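Local coordinates for protein beta-glucoside phosphorylase BglX (Unidentified, PDB 5VQE) that probably splits beta-glucosides by phosphorolysis, as a glycoside hydrolase family 3 enzyme with a sugar-binding pocket in a TIM-barrel domain, at residues T393-K398 and D557-L562; Y472-K477 and P514-D519. One frame throughout, in Å; residues are numbered along the deposited sequence.

Overall arrangement
Both contacts belong to the domain built on the mixed sheet that follows the TIM barrel, and both bring a segment from outside the sheet against one of its strands. Contact 1 lies at the margin, where edge strand 393-397 meets the C-terminal tail; it is partly buried and wholly apolar, one valine against a proline and a phenylalanine. Contact 2 is buried and sits at the C-terminal end of inner strand 469-475; there a histidine adds a water-mediated polar link to its packing. Their centres are 12 Å apart, and the tail touches the 514-519 turn directly: Phe559 CE1 lies 3.7 Å from Leu517 CD1, and Pro558 CB is 3.7 Å from Pro514 O.

Contact 1: residues T393-K398 and D557-L562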
# COMPACT_ATOMS: atom_id res chain seq x y z
N THR A 393 -12.05 -7.21 15.52
CA THR A 393 -12.18 -6.35 16.70
C THR A 393 -13.64 -6.08 16.99
O THR A 393 -14.36 -5.53 16.15
CB THR A 393 -11.44 -5.03 16.48
OG1 THR A 393 -10.08 -5.29 16.12
CG2 THR A 393 -11.47 -4.19 17.75
N LEU A 394 -14.08 -6.44 18.20
CA LEU A 394 -15.40 -6.07 18.69
C LEU A 394 -15.32 -4.64 19.23
O LEU A 394 -14.75 -4.41 20.30
CB LEU A 394 -15.83 -7.04 19.79
CG LEU A 394 -17.28 -7.53 19.89
CD1 LEU A 394 -17.60 -7.88 21.35
CD2 LEU A 394 -18.28 -6.54 19.34
N VAL A 395 -15.88 -3.68 18.49
CA VAL A 395 -15.73 -2.26 18.84
C VAL A 395 -16.83 -1.80 19.77
O VAL A 395 -16.58 -1.11 20.77
CB VAL A 395 -15.71 -1.40 17.55
CG1 VAL A 395 -15.58 0.09 17.89
CG2 VAL A 395 -14.60 -1.84 16.63
N LYS A 396 -18.07 -2.14 19.43
CA LYS A 396 -19.25 -1.66 20.14
C LYS A 396 -20.17 -2.85 20.31
O LYS A 396 -20.44 -3.57 19.34
CB LYS A 396 -19.92 -0.52 19.36
CG LYS A 396 -21.07 0.17 20.06
CD LYS A 396 -21.58 1.33 19.19
CE LYS A 396 -22.80 1.99 19.79
NZ LYS A 396 -23.30 3.08 18.92
N ASP A 397 -20.62 -3.08 21.54
CA ASP A 397 -21.37 -4.27 21.90
C ASP A 397 -22.43 -3.89 22.93
O ASP A 397 -22.42 -4.32 24.07
CB ASP A 397 -20.42 -5.34 22.44
CG ASP A 397 -21.10 -6.65 22.75
OD1 ASP A 397 -20.65 -7.33 23.71
OD2 ASP A 397 -22.09 -7.01 22.07
N LYS A 398 -23.37 -3.03 22.52
CA LYS A 398 -24.37 -2.48 23.42
C LYS A 398 -25.76 -3.04 23.14
O LYS A 398 -26.78 -2.37 23.34
CB LYS A 398 -24.37 -0.95 23.34
CG LYS A 398 -23.26 -0.30 24.17
CD LYS A 398 -23.30 1.21 24.11
N ASP A 557 -8.59 5.09 16.57
CA ASP A 557 -9.83 5.41 17.28
C ASP A 557 -11.01 5.20 16.34
O ASP A 557 -11.25 6.05 15.47
CB ASP A 557 -9.84 6.85 17.80
CG ASP A 557 -11.15 7.22 18.48
OD1 ASP A 557 -11.91 6.31 18.89
OD2 ASP A 557 -11.44 8.44 18.60
N PRO A 558 -11.78 4.11 16.48
CA PRO A 558 -12.85 3.86 15.51
C PRO A 558 -14.00 4.84 15.61
O PRO A 558 -14.80 4.93 14.67
CB PRO A 558 -13.31 2.43 15.85
CG PRO A 558 -12.93 2.24 17.27
CD PRO A 558 -11.70 3.07 17.52
N PHE A 559 -14.09 5.59 16.70
CA PHE A 559 -15.18 6.55 16.86
C PHE A 559 -14.89 7.89 16.20
O PHE A 559 -15.82 8.66 15.97
CB PHE A 559 -15.48 6.71 18.35
CG PHE A 559 -15.84 5.42 19.02
CD1 PHE A 559 -17.14 4.94 18.97
CD2 PHE A 559 -14.88 4.65 19.66
CE1 PHE A 559 -17.48 3.74 19.56
CE2 PHE A 559 -15.21 3.45 20.25
CZ PHE A 559 -16.51 3.00 20.20
N ALA A 560 -13.63 8.16 15.88
CA ALA A 560 -13.26 9.36 15.12
C ALA A 560 -13.80 10.62 15.79
O ALA A 560 -14.39 11.49 15.15
CB ALA A 560 -13.74 9.25 13.67
N GLY A 561 -13.61 10.70 17.10
CA GLY A 561 -14.06 11.86 17.85
C GLY A 561 -15.55 11.95 18.06
O GLY A 561 -16.08 13.05 18.26
N LEU A 562 -16.26 10.82 18.03
CA LEU A 562 -17.72 10.79 18.14
C LEU A 562 -18.34 11.40 16.89
O LEU A 562 -17.79 11.28 15.79
CB LEU A 562 -18.19 11.54 19.39
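Val395, on an edge strand, faces a type I beta turn running from Asp557 to Ala560, and its CA comes within 7.5 Å of the CA of Pro558 with no hydrogen bond across. One methyl does the touching: Val395 CG1, anti to the backbone N (chi1 179°), touches both rings of the turn. It presses closely on the pyrrolidine, 3.5 Å from Pro558 CG, and meets the far end of the phenyl ring obliquely, 3.8 Å from Phe559 CZ. Valine suits this place because a compact apolar branch can touch both rings, while proline fits the second position of the turn with its phi already restrained. Phe559 N donates to Asp557 OD1 over 3.2 Å, from well above the carboxylate plane, making an Asx turn. The beta turn itself is closed by Ala560 N bonding to Asp557 O at 3.2 Å. Val395 and Lys396 form a classic beta bulge opposite Tyr526, so both side chains set out toward the tail, though only the valine meets it; Lys396 NZ bonds to Val523 O. The valine also rests on Tyr526 and Asn528, so the tail following helix 534-544 packs beside the junction of antiparallel strands 393-397 and 525-528.

Contact 2: residues Y472-K477 and P514-D519; sequences YYANFK and PYHLVD
His516 lays the CD2-NE2-CE1 side of its imidazole against Ala474 and Phe476, two residues whose side chains leave the same side of the chain. Ala474 CB approaches obliquely, 3.9 Å from His516 CD2; the small methyl lets the imidazole come close to the strand. Phe476 CD2 lies 3.8 Å from His516 NE2, while Phe476 CB sits at the imidazole edge, in its plane. The two side chains cross at about a right angle, their ring planes inclined by 75° and centroids 5.5 Å apart, so the rings meet obliquely. With CG anti to its carbonyl carbon (chi1 -81°), the histidine points its ring from the 3-10 turn toward the strand end. A water lies in the imidazole plane, 2.7 Å from His516 NE2; it accepts from Phe476 N at 2.8 Å and gives a weak bond to Ala474 O at 3.2 Å. It thus serves backbone groups where the strand gives way to loop. Strand 469-475 lies inside a mixed sheet of five parallel strands and one antiparallel edge strand, flanked by helices, consistent with the alpha/beta sandwich that follows the barrel in many family 3 enzymes; its neighbours are 506-510 and 412-419, and the histidine lies in the connection from 506-510 to 525-528. Were His516 cut back to an alanine, the water would probably lose its side-chain partner and a gap would open beside Ala474 and Phe476. The bulky phenylalanine suits this buried spot because its side chain also touches Leu487 and Ala418. Behind the histidine, Asp519 N bonds to His516 O at 2.9 Å, and the Asp519 carboxylate forms a salt bridge with Arg486 and accepts from Leu487 N, tying the turn to the loop that touches Phe476.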
# COMPACT_ATOMS: atom_id res chain seq x y z
N TYR A 472 -25.03 -6.17 8.19
CA TYR A 472 -24.37 -5.38 7.15
C TYR A 472 -22.97 -5.90 6.86
O TYR A 472 -22.18 -6.12 7.79
CB TYR A 472 -24.31 -3.90 7.56
CG TYR A 472 -25.64 -3.22 7.40
CD1 TYR A 472 -26.65 -3.41 8.33
CD2 TYR A 472 -25.90 -2.42 6.30
CE1 TYR A 472 -27.88 -2.81 8.17
CE2 TYR A 472 -27.13 -1.81 6.15
CZ TYR A 472 -28.11 -2.01 7.09
OH TYR A 472 -29.34 -1.41 6.94
N TYR A 473 -22.66 -6.09 5.57
CA TYR A 473 -21.32 -6.43 5.10
C TYR A 473 -20.80 -5.21 4.34
O TYR A 473 -21.21 -4.96 3.20
CB TYR A 473 -21.36 -7.67 4.21
CG TYR A 473 -20.01 -8.27 3.89
CD1 TYR A 473 -19.10 -7.61 3.07
CD2 TYR A 473 -19.65 -9.51 4.40
CE1 TYR A 473 -17.87 -8.16 2.77
CE2 TYR A 473 -18.42 -10.07 4.12
CZ TYR A 473 -17.53 -9.40 3.31
OH TYR A 473 -16.31 -9.97 3.03
N ALA A 474 -19.92 -4.46 4.98
CA ALA A 474 -19.41 -3.20 4.43
C ALA A 474 -17.97 -3.40 3.96
O ALA A 474 -17.10 -3.79 4.75
CB ALA A 474 -19.47 -2.09 5.47
N ASN A 475 -17.73 -3.12 2.67
CA ASN A 475 -16.39 -3.20 2.08
C ASN A 475 -16.15 -1.95 1.23
O ASN A 475 -16.37 -1.96 0.02
CB ASN A 475 -16.23 -4.48 1.24
CG ASN A 475 -14.88 -4.58 0.59
OD1 ASN A 475 -13.87 -4.20 1.17
ND2 ASN A 475 -14.85 -5.09 -0.64
N PHE A 476 -15.70 -0.87 1.86
CA PHE A 476 -15.32 0.35 1.16
C PHE A 476 -13.80 0.43 1.14
O PHE A 476 -13.17 0.84 2.12
CB PHE A 476 -15.98 1.57 1.80
CG PHE A 476 -17.44 1.68 1.44
CD1 PHE A 476 -17.84 2.52 0.41
CD2 PHE A 476 -18.38 0.89 2.07
CE1 PHE A 476 -19.18 2.60 0.05
CE2 PHE A 476 -19.72 0.96 1.71
CZ PHE A 476 -20.12 1.82 0.70
N LYS A 477 -13.23 0.01 0.01
CA LYS A 477 -11.81 -0.25 -0.10
C LYS A 477 -11.09 0.98 -0.63
O LYS A 477 -11.68 1.82 -1.33
CB LYS A 477 -11.55 -1.44 -1.02
CG LYS A 477 -11.87 -1.17 -2.49
N PRO A 514 -12.23 1.24 9.00
CA PRO A 514 -12.55 1.07 10.42
C PRO A 514 -13.41 2.18 11.01
O PRO A 514 -13.76 2.11 12.19
CB PRO A 514 -11.16 1.07 11.08
CG PRO A 514 -10.39 2.02 10.20
CD PRO A 514 -10.85 1.72 8.81
N TYR A 515 -13.76 3.20 10.22
CA TYR A 515 -14.42 4.39 10.74
C TYR A 515 -15.90 4.46 10.38
O TYR A 515 -16.49 5.55 10.43
CB TYR A 515 -13.72 5.64 10.22
CG TYR A 515 -12.26 5.72 10.60
CD1 TYR A 515 -11.27 5.70 9.63
CD2 TYR A 515 -11.87 5.79 11.93
CE1 TYR A 515 -9.94 5.77 9.97
CE2 TYR A 515 -10.55 5.86 12.28
CZ TYR A 515 -9.58 5.85 11.30
OH TYR A 515 -8.25 5.90 11.66
N HIS A 516 -16.53 3.34 10.00
CA HIS A 516 -17.89 3.42 9.49
C HIS A 516 -18.90 3.84 10.55
O HIS A 516 -20.02 4.24 10.19
CB HIS A 516 -18.31 2.09 8.87
CG HIS A 516 -17.82 1.90 7.47
ND1 HIS A 516 -17.82 2.91 6.53
CD2 HIS A 516 -17.30 0.81 6.86
CE1 HIS A 516 -17.32 2.44 5.40
NE2 HIS A 516 -17.01 1.17 5.57
N LEU A 517 -18.56 3.79 11.84
CA LEU A 517 -19.45 4.39 12.82
C LEU A 517 -19.70 5.87 12.55
O LEU A 517 -20.64 6.44 13.12
CB LEU A 517 -18.89 4.19 14.23
CG LEU A 517 -19.08 2.79 14.84
CD1 LEU A 517 -18.31 2.66 16.14
CD2 LEU A 517 -20.56 2.45 15.07
N VAL A 518 -18.89 6.50 11.69
CA VAL A 518 -19.15 7.87 11.26
C VAL A 518 -20.50 7.96 10.55
O VAL A 518 -21.25 8.93 10.73
CB VAL A 518 -18.01 8.36 10.34
CG1 VAL A 518 -18.43 9.62 9.56
CG2 VAL A 518 -16.75 8.64 11.14
N ASP A 519 -20.81 6.97 9.72
CA ASP A 519 -22.01 7.01 8.90
C ASP A 519 -23.14 6.13 9.44
O ASP A 519 -24.28 6.27 8.98
CB ASP A 519 -21.67 6.61 7.47
CG ASP A 519 -20.90 7.69 6.73
OD1 ASP A 519 -21.35 8.86 6.76
OD2 ASP A 519 -19.84 7.40 6.14
O HOH W 1 -15.60 -0.99 4.68